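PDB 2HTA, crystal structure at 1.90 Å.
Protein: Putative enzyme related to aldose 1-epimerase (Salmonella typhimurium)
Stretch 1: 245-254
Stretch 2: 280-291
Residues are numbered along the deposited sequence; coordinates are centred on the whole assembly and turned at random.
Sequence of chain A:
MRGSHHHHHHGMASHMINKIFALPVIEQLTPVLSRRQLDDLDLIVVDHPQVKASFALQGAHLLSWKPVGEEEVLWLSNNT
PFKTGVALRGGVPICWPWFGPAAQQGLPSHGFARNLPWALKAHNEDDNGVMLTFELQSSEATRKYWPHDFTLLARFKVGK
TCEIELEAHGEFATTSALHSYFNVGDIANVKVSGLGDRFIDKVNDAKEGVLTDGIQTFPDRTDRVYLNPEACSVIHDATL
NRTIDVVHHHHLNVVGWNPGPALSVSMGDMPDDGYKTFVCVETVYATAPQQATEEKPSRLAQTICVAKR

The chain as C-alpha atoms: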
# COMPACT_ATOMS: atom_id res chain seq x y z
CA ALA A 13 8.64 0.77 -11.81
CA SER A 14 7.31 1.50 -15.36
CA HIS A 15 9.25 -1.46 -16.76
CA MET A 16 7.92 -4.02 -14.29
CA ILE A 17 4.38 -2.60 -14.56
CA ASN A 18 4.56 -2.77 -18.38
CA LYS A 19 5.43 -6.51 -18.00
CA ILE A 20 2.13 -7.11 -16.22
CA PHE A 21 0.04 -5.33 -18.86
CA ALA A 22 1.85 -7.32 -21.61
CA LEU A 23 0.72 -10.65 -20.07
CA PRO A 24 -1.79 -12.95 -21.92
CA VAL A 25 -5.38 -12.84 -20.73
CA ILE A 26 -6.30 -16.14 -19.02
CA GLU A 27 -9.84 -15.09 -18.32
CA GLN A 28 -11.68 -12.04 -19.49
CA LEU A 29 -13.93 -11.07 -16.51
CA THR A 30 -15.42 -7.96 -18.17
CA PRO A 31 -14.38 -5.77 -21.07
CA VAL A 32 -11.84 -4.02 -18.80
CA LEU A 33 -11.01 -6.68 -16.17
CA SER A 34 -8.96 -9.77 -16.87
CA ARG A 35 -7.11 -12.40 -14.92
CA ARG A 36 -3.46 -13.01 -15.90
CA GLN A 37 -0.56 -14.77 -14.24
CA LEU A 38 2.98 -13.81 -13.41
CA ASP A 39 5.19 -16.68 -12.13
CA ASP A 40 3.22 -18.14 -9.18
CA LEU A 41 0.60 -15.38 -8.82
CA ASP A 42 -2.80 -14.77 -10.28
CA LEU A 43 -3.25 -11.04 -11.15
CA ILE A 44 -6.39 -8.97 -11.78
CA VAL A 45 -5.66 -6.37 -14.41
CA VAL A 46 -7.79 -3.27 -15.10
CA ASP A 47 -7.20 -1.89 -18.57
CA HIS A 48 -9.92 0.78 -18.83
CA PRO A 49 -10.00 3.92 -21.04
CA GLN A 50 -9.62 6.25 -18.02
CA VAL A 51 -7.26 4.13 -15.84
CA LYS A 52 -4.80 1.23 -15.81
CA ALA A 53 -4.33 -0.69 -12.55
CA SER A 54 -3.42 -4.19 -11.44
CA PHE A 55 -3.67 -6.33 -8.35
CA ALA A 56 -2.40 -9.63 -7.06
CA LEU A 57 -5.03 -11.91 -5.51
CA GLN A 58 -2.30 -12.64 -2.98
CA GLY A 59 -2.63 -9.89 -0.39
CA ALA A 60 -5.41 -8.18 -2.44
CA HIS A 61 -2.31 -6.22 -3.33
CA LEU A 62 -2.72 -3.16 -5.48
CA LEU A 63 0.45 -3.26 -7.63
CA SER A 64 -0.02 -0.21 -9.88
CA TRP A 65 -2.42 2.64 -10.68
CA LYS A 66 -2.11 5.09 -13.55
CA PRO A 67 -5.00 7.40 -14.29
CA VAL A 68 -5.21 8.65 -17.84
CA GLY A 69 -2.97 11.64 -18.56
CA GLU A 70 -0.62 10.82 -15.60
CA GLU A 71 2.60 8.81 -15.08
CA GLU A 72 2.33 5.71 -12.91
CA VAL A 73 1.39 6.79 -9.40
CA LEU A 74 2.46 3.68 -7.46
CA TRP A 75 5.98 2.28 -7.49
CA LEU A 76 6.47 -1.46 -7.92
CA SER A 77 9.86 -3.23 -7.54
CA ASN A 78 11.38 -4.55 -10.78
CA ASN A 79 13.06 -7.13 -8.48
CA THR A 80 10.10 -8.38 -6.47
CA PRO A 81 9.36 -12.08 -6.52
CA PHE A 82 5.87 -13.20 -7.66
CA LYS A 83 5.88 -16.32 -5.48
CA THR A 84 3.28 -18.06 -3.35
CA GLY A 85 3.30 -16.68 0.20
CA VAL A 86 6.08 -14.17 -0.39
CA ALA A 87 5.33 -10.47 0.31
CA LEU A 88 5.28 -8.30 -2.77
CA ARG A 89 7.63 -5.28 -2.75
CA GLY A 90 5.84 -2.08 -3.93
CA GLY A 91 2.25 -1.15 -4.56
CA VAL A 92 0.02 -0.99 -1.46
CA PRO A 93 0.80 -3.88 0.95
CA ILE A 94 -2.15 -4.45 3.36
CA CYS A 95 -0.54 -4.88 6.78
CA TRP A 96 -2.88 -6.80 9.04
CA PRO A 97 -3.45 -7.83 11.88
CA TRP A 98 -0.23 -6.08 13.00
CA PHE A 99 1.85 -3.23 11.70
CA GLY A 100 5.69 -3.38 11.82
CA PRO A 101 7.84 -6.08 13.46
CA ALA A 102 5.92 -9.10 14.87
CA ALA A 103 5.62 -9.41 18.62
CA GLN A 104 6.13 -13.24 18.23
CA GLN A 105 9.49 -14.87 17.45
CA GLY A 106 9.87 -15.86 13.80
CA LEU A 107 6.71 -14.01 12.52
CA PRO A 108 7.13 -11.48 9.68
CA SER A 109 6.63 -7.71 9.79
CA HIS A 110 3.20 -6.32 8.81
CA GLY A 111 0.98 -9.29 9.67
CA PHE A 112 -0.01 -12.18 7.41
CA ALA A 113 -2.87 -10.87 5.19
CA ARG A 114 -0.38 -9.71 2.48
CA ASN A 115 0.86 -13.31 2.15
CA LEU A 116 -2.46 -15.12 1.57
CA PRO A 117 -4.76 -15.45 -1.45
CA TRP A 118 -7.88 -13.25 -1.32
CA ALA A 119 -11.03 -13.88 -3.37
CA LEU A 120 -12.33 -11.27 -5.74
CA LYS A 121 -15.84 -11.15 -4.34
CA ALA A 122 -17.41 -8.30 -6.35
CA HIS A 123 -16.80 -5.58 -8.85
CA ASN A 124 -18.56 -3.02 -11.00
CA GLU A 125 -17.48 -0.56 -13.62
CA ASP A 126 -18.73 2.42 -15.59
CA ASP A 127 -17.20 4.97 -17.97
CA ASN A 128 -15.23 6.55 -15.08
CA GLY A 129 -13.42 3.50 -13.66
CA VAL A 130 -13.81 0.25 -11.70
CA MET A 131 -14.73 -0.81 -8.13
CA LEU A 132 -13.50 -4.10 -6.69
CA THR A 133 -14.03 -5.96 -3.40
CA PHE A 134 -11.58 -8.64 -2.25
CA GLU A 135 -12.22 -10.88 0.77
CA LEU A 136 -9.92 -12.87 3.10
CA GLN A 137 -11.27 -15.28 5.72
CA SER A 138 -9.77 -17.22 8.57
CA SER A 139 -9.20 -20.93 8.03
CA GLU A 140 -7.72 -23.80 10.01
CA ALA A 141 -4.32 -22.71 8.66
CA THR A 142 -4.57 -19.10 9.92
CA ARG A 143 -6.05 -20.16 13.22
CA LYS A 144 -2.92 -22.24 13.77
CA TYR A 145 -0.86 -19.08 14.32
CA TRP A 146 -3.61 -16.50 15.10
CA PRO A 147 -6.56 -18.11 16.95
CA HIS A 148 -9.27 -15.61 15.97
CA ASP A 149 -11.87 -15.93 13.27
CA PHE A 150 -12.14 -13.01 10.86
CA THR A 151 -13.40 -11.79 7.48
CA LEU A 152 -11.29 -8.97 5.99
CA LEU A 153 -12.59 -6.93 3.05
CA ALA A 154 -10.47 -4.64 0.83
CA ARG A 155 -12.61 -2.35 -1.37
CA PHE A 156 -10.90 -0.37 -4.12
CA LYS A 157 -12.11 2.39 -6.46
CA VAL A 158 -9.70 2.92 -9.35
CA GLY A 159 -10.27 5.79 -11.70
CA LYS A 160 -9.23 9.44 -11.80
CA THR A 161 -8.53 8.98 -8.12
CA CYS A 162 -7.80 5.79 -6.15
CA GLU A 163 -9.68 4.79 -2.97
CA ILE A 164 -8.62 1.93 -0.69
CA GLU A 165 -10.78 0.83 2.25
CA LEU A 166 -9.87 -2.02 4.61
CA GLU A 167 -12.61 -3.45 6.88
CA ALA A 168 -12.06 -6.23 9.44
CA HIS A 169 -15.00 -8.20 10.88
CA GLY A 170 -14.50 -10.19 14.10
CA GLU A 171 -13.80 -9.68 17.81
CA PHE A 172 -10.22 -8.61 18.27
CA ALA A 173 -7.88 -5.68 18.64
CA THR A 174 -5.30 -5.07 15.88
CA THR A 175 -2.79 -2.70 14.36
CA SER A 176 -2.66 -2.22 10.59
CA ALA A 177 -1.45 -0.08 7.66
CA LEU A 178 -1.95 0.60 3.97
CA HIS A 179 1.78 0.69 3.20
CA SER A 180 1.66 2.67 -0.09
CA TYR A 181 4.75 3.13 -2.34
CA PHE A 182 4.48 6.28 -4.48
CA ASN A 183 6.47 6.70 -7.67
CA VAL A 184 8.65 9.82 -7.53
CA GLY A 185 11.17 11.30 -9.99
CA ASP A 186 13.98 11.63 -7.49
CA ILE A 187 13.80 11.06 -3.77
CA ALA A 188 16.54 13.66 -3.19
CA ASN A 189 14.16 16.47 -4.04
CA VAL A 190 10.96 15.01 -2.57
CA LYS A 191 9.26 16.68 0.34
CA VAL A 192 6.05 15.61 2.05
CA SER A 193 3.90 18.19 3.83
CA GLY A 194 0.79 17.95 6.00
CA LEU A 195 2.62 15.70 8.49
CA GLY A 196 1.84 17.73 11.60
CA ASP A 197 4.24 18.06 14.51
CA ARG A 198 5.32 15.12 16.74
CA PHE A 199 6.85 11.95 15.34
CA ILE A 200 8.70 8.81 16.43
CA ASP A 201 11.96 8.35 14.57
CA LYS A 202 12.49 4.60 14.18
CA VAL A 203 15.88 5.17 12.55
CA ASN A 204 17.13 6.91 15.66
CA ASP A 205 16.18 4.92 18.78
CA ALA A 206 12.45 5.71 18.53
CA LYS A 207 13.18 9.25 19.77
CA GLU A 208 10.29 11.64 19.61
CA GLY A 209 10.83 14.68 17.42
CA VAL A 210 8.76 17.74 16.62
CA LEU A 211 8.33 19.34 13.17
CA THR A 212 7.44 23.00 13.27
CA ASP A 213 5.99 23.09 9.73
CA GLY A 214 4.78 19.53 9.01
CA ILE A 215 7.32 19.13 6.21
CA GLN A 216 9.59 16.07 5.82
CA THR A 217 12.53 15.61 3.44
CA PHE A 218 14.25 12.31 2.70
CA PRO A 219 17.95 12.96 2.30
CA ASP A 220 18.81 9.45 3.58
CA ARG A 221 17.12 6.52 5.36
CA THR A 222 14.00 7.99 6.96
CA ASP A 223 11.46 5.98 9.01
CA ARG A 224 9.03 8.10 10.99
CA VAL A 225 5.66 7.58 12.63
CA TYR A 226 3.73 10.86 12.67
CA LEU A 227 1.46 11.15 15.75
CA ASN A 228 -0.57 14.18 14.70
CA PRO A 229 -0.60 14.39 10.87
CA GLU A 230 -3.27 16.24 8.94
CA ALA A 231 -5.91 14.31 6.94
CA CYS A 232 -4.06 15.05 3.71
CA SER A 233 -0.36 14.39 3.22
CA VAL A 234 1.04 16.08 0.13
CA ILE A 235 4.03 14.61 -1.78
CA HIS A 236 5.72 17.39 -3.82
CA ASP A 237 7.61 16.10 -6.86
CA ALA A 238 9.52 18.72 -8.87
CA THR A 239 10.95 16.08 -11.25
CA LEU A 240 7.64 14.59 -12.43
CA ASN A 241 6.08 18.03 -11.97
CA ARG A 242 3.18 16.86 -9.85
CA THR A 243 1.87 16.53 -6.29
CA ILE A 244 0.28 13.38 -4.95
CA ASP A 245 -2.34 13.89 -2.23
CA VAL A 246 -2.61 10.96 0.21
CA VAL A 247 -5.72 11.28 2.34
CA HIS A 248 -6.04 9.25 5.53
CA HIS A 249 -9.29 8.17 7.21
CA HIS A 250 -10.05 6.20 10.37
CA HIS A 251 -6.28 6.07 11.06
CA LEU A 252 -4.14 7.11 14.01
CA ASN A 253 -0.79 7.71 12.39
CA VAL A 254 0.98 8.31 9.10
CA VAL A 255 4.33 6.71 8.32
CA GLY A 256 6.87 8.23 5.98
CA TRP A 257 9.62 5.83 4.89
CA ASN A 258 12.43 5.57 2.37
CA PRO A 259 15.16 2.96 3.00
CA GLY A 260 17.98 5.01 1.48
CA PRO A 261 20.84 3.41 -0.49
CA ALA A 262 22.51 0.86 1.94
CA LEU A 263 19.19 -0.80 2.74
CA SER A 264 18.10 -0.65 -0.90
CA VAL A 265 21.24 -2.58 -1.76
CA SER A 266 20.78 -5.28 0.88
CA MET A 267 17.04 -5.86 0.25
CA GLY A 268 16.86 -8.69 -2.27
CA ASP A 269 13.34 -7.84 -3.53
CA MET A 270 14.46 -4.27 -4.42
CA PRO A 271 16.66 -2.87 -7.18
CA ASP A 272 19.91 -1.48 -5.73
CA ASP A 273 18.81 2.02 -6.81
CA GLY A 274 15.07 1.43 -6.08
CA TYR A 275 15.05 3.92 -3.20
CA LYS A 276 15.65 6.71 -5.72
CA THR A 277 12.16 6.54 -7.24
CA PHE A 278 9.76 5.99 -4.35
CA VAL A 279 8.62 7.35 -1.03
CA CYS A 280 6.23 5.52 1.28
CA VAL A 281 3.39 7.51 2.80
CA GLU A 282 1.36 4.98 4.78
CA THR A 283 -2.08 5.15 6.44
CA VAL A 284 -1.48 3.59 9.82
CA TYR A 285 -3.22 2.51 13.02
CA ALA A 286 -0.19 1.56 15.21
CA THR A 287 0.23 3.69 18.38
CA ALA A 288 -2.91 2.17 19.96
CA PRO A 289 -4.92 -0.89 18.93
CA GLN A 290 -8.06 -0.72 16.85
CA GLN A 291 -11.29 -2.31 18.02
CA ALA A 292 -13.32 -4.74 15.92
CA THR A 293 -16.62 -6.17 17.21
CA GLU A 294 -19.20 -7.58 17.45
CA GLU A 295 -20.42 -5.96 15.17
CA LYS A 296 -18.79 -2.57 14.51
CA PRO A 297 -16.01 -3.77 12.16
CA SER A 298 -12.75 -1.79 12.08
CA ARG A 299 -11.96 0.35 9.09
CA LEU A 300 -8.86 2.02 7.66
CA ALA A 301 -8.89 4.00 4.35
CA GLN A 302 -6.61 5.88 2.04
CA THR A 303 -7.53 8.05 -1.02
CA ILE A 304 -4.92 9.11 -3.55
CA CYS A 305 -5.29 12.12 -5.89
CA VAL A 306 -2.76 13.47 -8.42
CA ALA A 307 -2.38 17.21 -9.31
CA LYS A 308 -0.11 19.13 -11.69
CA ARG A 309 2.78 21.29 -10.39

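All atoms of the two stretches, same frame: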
# COMPACT_ATOMS: atom_id res chain seq x y z
N ASP A 245 -1.63 13.69 -3.50
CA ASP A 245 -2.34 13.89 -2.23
C ASP A 245 -2.66 12.51 -1.69
O ASP A 245 -3.23 11.70 -2.40
CB ASP A 245 -3.63 14.64 -2.49
CG ASP A 245 -3.38 16.04 -2.96
OD1 ASP A 245 -2.30 16.65 -2.64
OD2 ASP A 245 -4.25 16.53 -3.68
N VAL A 246 -2.30 12.25 -0.43
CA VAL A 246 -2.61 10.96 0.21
C VAL A 246 -3.48 11.28 1.42
O VAL A 246 -3.00 11.89 2.37
CB VAL A 246 -1.29 10.24 0.64
CG1 VAL A 246 -1.59 8.83 1.09
CG2 VAL A 246 -0.28 10.20 -0.47
N VAL A 247 -4.77 10.93 1.34
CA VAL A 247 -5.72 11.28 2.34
C VAL A 247 -6.00 10.07 3.23
O VAL A 247 -6.27 8.97 2.74
CB VAL A 247 -7.01 11.77 1.74
CG1 VAL A 247 -7.97 12.21 2.81
CG2 VAL A 247 -6.74 12.96 0.78
N HIS A 248 -5.96 10.30 4.53
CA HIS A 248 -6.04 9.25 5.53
C HIS A 248 -7.35 9.36 6.28
O HIS A 248 -7.78 10.49 6.68
CB HIS A 248 -4.86 9.34 6.51
CG HIS A 248 -3.52 9.52 5.86
ND1 HIS A 248 -2.81 8.47 5.31
CD2 HIS A 248 -2.81 10.64 5.58
CE1 HIS A 248 -1.69 8.92 4.77
NE2 HIS A 248 -1.66 10.24 4.93
N HIS A 249 -8.03 8.21 6.42
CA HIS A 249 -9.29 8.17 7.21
C HIS A 249 -9.31 7.01 8.17
O HIS A 249 -8.83 5.95 7.85
CB HIS A 249 -10.50 8.11 6.27
CG HIS A 249 -10.92 9.48 5.77
ND1 HIS A 249 -10.69 9.90 4.48
CD2 HIS A 249 -11.49 10.53 6.42
CE1 HIS A 249 -11.15 11.13 4.34
NE2 HIS A 249 -11.61 11.55 5.51
N HIS A 250 -9.87 7.23 9.36
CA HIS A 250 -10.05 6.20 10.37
C HIS A 250 -8.72 5.74 10.96
O HIS A 250 -8.70 4.72 11.65
CB HIS A 250 -10.89 4.98 9.88
CG HIS A 250 -12.04 5.35 9.01
ND1 HIS A 250 -13.07 6.16 9.45
CD2 HIS A 250 -12.31 5.06 7.71
CE1 HIS A 250 -13.93 6.35 8.46
NE2 HIS A 250 -13.51 5.68 7.40
N HIS A 251 -7.64 6.46 10.67
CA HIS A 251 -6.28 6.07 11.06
C HIS A 251 -5.92 6.76 12.34
O HIS A 251 -6.68 7.63 12.85
CB HIS A 251 -5.26 6.60 9.96
CG HIS A 251 -5.24 8.08 9.93
ND1 HIS A 251 -6.38 8.81 9.64
CD2 HIS A 251 -4.31 8.97 10.34
CE1 HIS A 251 -6.11 10.09 9.75
NE2 HIS A 251 -4.88 10.22 10.21
N LEU A 252 -4.75 6.37 12.88
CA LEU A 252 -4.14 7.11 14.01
C LEU A 252 -2.85 7.83 13.65
O LEU A 252 -2.50 8.87 14.26
CB LEU A 252 -3.82 6.15 15.18
CG LEU A 252 -4.19 6.54 16.59
CD1 LEU A 252 -5.69 7.11 16.67
CD2 LEU A 252 -3.98 5.29 17.45
N ASN A 253 -2.15 7.32 12.66
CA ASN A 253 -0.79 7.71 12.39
C ASN A 253 -0.58 7.76 10.89
O ASN A 253 -1.37 7.17 10.12
CB ASN A 253 0.19 6.62 12.93
CG ASN A 253 -0.11 6.20 14.34
OD1 ASN A 253 -0.30 4.98 14.61
ND2 ASN A 253 -0.13 7.17 15.27
N VAL A 254 0.47 8.45 10.48
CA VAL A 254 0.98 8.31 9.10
C VAL A 254 2.42 7.91 9.23
O VAL A 254 3.06 8.37 10.17
CB VAL A 254 0.84 9.62 8.34
CG1 VAL A 254 1.56 9.58 6.94
CG2 VAL A 254 -0.66 9.89 8.15
N CYS A 280 7.43 6.08 0.66
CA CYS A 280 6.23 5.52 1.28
C CYS A 280 5.54 6.51 2.16
O CYS A 280 6.17 7.08 3.06
CB CYS A 280 6.53 4.23 2.07
SG CYS A 280 6.95 2.86 1.01
N VAL A 281 4.23 6.69 1.92
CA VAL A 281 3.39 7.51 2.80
C VAL A 281 2.19 6.62 3.14
O VAL A 281 1.29 6.36 2.29
CB VAL A 281 2.95 8.89 2.14
CG1 VAL A 281 1.90 9.66 3.03
CG2 VAL A 281 4.18 9.78 1.73
N GLU A 282 2.20 6.11 4.38
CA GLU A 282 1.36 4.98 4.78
C GLU A 282 0.24 5.46 5.69
O GLU A 282 0.49 6.29 6.58
CB GLU A 282 2.24 3.99 5.56
CG GLU A 282 3.53 3.66 4.81
CD GLU A 282 4.44 2.75 5.61
OE1 GLU A 282 3.96 2.04 6.50
OE2 GLU A 282 5.64 2.71 5.28
N THR A 283 -0.95 4.92 5.51
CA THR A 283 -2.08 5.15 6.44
C THR A 283 -2.00 4.10 7.50
O THR A 283 -2.04 2.89 7.20
CB THR A 283 -3.43 5.03 5.74
OG1 THR A 283 -3.47 5.94 4.63
CG2 THR A 283 -4.54 5.41 6.69
N VAL A 284 -1.93 4.52 8.76
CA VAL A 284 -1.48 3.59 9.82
C VAL A 284 -2.35 3.65 11.07
O VAL A 284 -2.81 4.71 11.45
CB VAL A 284 0.02 3.86 10.17
CG1 VAL A 284 0.52 3.03 11.39
CG2 VAL A 284 0.96 3.60 8.94
N TYR A 285 -2.56 2.51 11.73
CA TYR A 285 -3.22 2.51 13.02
C TYR A 285 -2.28 1.68 13.90
O TYR A 285 -2.40 0.48 13.92
CB TYR A 285 -4.59 1.88 12.91
CG TYR A 285 -5.50 2.35 14.04
CD1 TYR A 285 -6.60 3.19 13.78
CD2 TYR A 285 -5.21 2.04 15.38
CE1 TYR A 285 -7.47 3.68 14.82
CE2 TYR A 285 -6.08 2.52 16.44
CZ TYR A 285 -7.19 3.31 16.15
OH TYR A 285 -8.04 3.76 17.17
N ALA A 286 -1.28 2.33 14.51
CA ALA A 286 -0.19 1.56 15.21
C ALA A 286 -0.01 1.96 16.72
O ALA A 286 0.30 1.10 17.57
CB ALA A 286 1.13 1.68 14.49
N THR A 287 -0.13 3.24 17.04
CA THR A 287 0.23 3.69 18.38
C THR A 287 -0.81 3.32 19.48
O THR A 287 -0.56 3.52 20.68
CB THR A 287 0.57 5.21 18.43
OG1 THR A 287 -0.53 5.93 17.90
CG2 THR A 287 1.73 5.56 17.57
N ALA A 288 -1.96 2.79 19.06
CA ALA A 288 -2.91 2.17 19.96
C ALA A 288 -3.58 1.10 19.11
O ALA A 288 -3.53 1.19 17.89
CB ALA A 288 -3.97 3.20 20.45
N PRO A 289 -4.22 0.11 19.73
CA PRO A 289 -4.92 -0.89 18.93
C PRO A 289 -6.33 -0.50 18.55
O PRO A 289 -7.00 0.23 19.27
CB PRO A 289 -4.94 -2.10 19.87
CG PRO A 289 -5.17 -1.49 21.18
CD PRO A 289 -4.33 -0.21 21.17
N GLN A 290 -6.76 -0.99 17.41
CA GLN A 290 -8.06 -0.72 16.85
C GLN A 290 -9.02 -1.81 17.23
O GLN A 290 -8.69 -2.98 17.18
CB GLN A 290 -7.92 -0.62 15.33
CG GLN A 290 -8.94 0.23 14.68
CD GLN A 290 -8.73 0.32 13.18
OE1 GLN A 290 -7.92 -0.43 12.59
NE2 GLN A 290 -9.44 1.28 12.55
N GLN A 291 -10.23 -1.41 17.60
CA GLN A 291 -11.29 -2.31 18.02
C GLN A 291 -12.07 -2.85 16.82
O GLN A 291 -12.47 -2.05 15.94
CB GLN A 291 -12.31 -1.54 18.89
CG GLN A 291 -11.73 -0.76 20.09
CD GLN A 291 -10.82 -1.67 20.93
OE1 GLN A 291 -9.66 -1.29 21.28
NE2 GLN A 291 -11.28 -2.90 21.19
O HOH W 1 -10.80 3.84 13.48

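Two backbone relationships coexist in this contact. Strand 245-249 runs nearly parallel to strand 280-286, at 13°, but the axes come no closer than 7.5 Å, so there it is side chains that bridge the gap. The chain then reverses through a loop, and at 253-254 it lies antiparallel and directly beside the second stretch. Asn 253 and Val 284 form a hydrogen-bonded pair, N of Asn 253 to O of Val 284 and N of Val 284 to O of Asn 253, both 3.0 Å. The same O of Val 284 also accepts from N of Leu 252 at 2.9 Å, so one carbonyl gathers two consecutive amides where the loop enters the strand. Val 254 and Thr 283 follow as a non-hydrogen-bonded pair, and here CA of Val 254 sits 3.3 Å from O of Glu 282, a CA-H...O contact.

The most intricate polar motif belongs to Asn 253. Its OD1 accepts from N of Ala 286 at 2.8 Å and from N of Thr 287 at 3.0 Å, while its ND2 donates to OG1 of Thr 287 at 2.9 Å. Both ends of the amide are thus used, and the side chain holds the backbone of the second stretch as it approaches its corner at 287 and 288. The rule is economical: one buried carboxamide supplies an acceptor for two neighbouring backbone amides and a donor for a hydroxyl.

A second polar link spans the wider, parallel gap. ND1 of His 248 and OG1 of Thr 283 are hydrogen-bonded at 2.7 Å, with the hydroxyl near the plane of the imidazole, where the nitrogen lone pair or N-H points. Both side chains are buried, and NE2 of His 248 is satisfied elsewhere in the structure. Near the exposed His 250, a water donates to O of His 250 (water O to O, 2.9 Å) and accepts from NE2 of Gln 290 (NE2 to water O, 3.0 Å), joining the two stretches through solvent.

Apolar side chains make two further clusters. Val 281 meets two valines from the first stretch: its CG1 lies 4.0 Å from CB of Val 246 and 3.9 Å from CG1 of Val 254. Leu 252 covers Tyr 285: CB of Leu 252 lies 4.2 Å from the centroid of the Tyr 285 ring and almost on the ring normal, a CH-pi contact. CD2 of Leu 252 reaches CE2 of Tyr 285 at 3.6 Å and CB of Ala 288 at 3.7 Å, so a single leucine links the aromatic ring to the corner.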